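Local coordinates for protein 3-hydroxyisobutyrate dehydrogenase (Thermus thermophilus, PDB 2CVZ) that probably catalyses the NADP-dependent oxidation of 3-hydroxyisobutyrate in valine catabolism, at residues C[56-61]-C[143-148]. Sequence-based numbering, arbitrary orientation.
Sequences ARVIFT and RPFLAY
F60 and Y148 point at one another across the contact, the phenol reaching the CD2–CE2 side of the phenylalanine ring. Y148 OH lies 3.2 Å from F60 CE2, near the plane of that ring, and Y148 CE2 follows at 3.8 Å. The ring planes stand steeply at 79°, centroids 5.9 Å apart, with F60 CD2 at the edge of the Y148 ring, in its plane. L146 meets the same rim: its CD2 sits in the F60 ring plane, 3.9 Å from F60 CE2. At the CZ end the ring approaches the backbone of F145, whose O is 3.9 Å from F60 CZ. Two residues earlier on the strand, V58 CG2 rests over one face of the F145 ring, offset toward its rim and 4.1 Å from CD2.

The backbone directions set this up. On strand 58-61, V58 and F60 both point toward 143-148; in the latter, an inverse gamma turn centred on L146, closed by a weak A147 N to F145 O bond, lies between F145 and Y148 in the chain. Y148 holds CG between its backbone N and carbonyl carbon (chi1 49°), which carries the phenol toward F60. M16, H19 and V87 also touch Y148, F6, L20 and V87 touch F60, and F145 packs on V4 and F24. Replacing Y148 with an alanine would probably open a gap at the CD2–CE2 edge of F60, with the phenol contact lost.

The contact thus illustrates how the loop between helix 136-142 and strand 149-156 can close over a central strand of a Rossmann-type nucleotide-binding domain: without a hydrogen bond between the segments, largely buried apolar and aromatic packing holds them, the phenol oxygen set against a C–H edge of F60.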
loop_
_atom_site.group_PDB
_atom_site.type_symbol
_atom_site.label_atom_id
_atom_site.label_comp_id
_atom_site.label_asym_id
_atom_site.label_seq_id
_atom_site.Cartn_x
_atom_site.Cartn_y
_atom_site.Cartn_z
ATOM N N ALA C 56 21.281 40.054 18.410
ATOM C CA ALA C 56 21.254 40.024 16.950
ATOM C C ALA C 56 20.025 40.644 16.294
ATOM O O ALA C 56 18.938 40.682 16.875
ATOM C CB ALA C 56 21.416 38.578 16.467
ATOM N N ARG C 57 20.221 41.132 15.072
ATOM C CA ARG C 57 19.152 41.723 14.277
ATOM C C ARG C 57 18.409 40.555 13.637
ATOM O O ARG C 57 17.204 40.617 13.391
ATOM C CB ARG C 57 19.738 42.627 13.189
ATOM C CG ARG C 57 18.744 43.049 12.112
ATOM C CD ARG C 57 17.675 43.979 12.661
ATOM N NE ARG C 57 18.226 45.281 13.028
ATOM C CZ ARG C 57 17.512 46.287 13.522
ATOM N NH1 ARG C 57 16.207 46.147 13.716
ATOM N NH2 ARG C 57 18.103 47.439 13.814
ATOM N N VAL C 58 19.149 39.484 13.367
ATOM C CA VAL C 58 18.578 38.287 12.770
ATOM C C VAL C 58 19.065 37.056 13.522
ATOM O O VAL C 58 20.267 36.818 13.640
ATOM C CB VAL C 58 18.974 38.135 11.285
ATOM C CG1 VAL C 58 18.262 36.926 10.680
ATOM C CG2 VAL C 58 18.626 39.400 10.518
ATOM N N ILE C 59 18.115 36.285 14.036
ATOM C CA ILE C 59 18.420 35.069 14.775
ATOM C C ILE C 59 18.061 33.866 13.908
ATOM O O ILE C 59 16.967 33.810 13.346
ATOM C CB ILE C 59 17.599 34.995 16.083
ATOM C CG1 ILE C 59 18.019 36.127 17.025
ATOM C CG2 ILE C 59 17.793 33.641 16.750
ATOM C CD1 ILE C 59 17.204 36.201 18.296
ATOM N N PHE C 60 18.989 32.918 13.793
ATOM C CA PHE C 60 18.759 31.704 13.011
ATOM C C PHE C 60 18.693 30.492 13.926
ATOM O O PHE C 60 19.399 30.426 14.930
ATOM C CB PHE C 60 19.898 31.435 12.024
ATOM C CG PHE C 60 20.020 32.439 10.921
ATOM C CD1 PHE C 60 20.638 33.664 11.140
ATOM C CD2 PHE C 60 19.558 32.139 9.643
ATOM C CE1 PHE C 60 20.798 34.578 10.100
ATOM C CE2 PHE C 60 19.713 33.046 8.594
ATOM C CZ PHE C 60 20.335 34.266 8.823
ATOM N N THR C 61 17.859 29.523 13.565
ATOM C CA THR C 61 17.755 28.293 14.330
ATOM C C THR C 61 17.667 27.114 13.377
ATOM O O THR C 61 17.061 27.205 12.314
ATOM C CB THR C 61 16.507 28.263 15.249
ATOM O OG1 THR C 61 15.342 28.639 14.502
ATOM C CG2 THR C 61 16.688 29.198 16.433
ATOM N N ARG C 143 16.725 38.185 2.871
ATOM C CA ARG C 143 17.429 37.617 1.720
ATOM C C ARG C 143 18.945 37.817 1.717
ATOM O O ARG C 143 19.701 36.863 1.541
ATOM C CB ARG C 143 16.854 38.167 0.408
ATOM C CG ARG C 143 15.619 37.438 -0.095
ATOM C CD ARG C 143 15.172 37.984 -1.445
ATOM N NE ARG C 143 13.953 37.338 -1.931
ATOM C CZ ARG C 143 13.902 36.111 -2.441
ATOM N NH1 ARG C 143 15.005 35.382 -2.543
ATOM N NH2 ARG C 143 12.741 35.611 -2.846
ATOM N N PRO C 144 19.411 39.060 1.919
ATOM C CA PRO C 144 20.852 39.335 1.922
ATOM C C PRO C 144 21.678 38.649 3.009
ATOM O O PRO C 144 22.906 38.670 2.957
ATOM C CB PRO C 144 20.909 40.857 2.025
ATOM C CG PRO C 144 19.691 41.181 2.821
ATOM C CD PRO C 144 18.645 40.290 2.189
ATOM N N PHE C 145 21.013 38.033 3.982
ATOM C CA PHE C 145 21.718 37.364 5.071
ATOM C C PHE C 145 21.840 35.852 4.915
ATOM O O PHE C 145 22.540 35.203 5.693
ATOM C CB PHE C 145 21.029 37.678 6.399
ATOM C CG PHE C 145 21.099 39.123 6.784
ATOM C CD1 PHE C 145 22.286 39.669 7.259
ATOM C CD2 PHE C 145 19.986 39.946 6.649
ATOM C CE1 PHE C 145 22.365 41.021 7.593
ATOM C CE2 PHE C 145 20.054 41.296 6.980
ATOM C CZ PHE C 145 21.244 41.836 7.452
ATOM N N LEU C 146 21.162 35.290 3.919
ATOM C CA LEU C 146 21.198 33.847 3.700
ATOM C C LEU C 146 22.483 33.438 2.988
ATOM O O LEU C 146 22.456 32.938 1.864
ATOM C CB LEU C 146 19.972 33.422 2.887
ATOM C CG LEU C 146 18.649 33.961 3.443
ATOM C CD1 LEU C 146 17.488 33.491 2.572
ATOM C CD2 LEU C 146 18.469 33.493 4.885
ATOM N N ALA C 147 23.608 33.642 3.669
ATOM C CA ALA C 147 24.929 33.343 3.123
ATOM C C ALA C 147 25.197 31.876 2.805
ATOM O O ALA C 147 26.140 31.561 2.079
ATOM C CB ALA C 147 26.008 33.867 4.079
ATOM N N TYR C 148 24.377 30.981 3.345
ATOM C CA TYR C 148 24.546 29.548 3.114
ATOM C C TYR C 148 23.671 29.016 1.985
ATOM O O TYR C 148 23.685 27.816 1.698
ATOM C CB TYR C 148 24.221 28.781 4.399
ATOM C CG TYR C 148 22.904 29.194 5.031
ATOM C CD1 TYR C 148 21.685 28.916 4.408
ATOM C CD2 TYR C 148 22.880 29.888 6.241
ATOM C CE1 TYR C 148 20.472 29.325 4.977
ATOM C CE2 TYR C 148 21.677 30.300 6.818
ATOM C CZ TYR C 148 20.477 30.015 6.180
ATOM O OH TYR C 148 19.288 30.424 6.749
#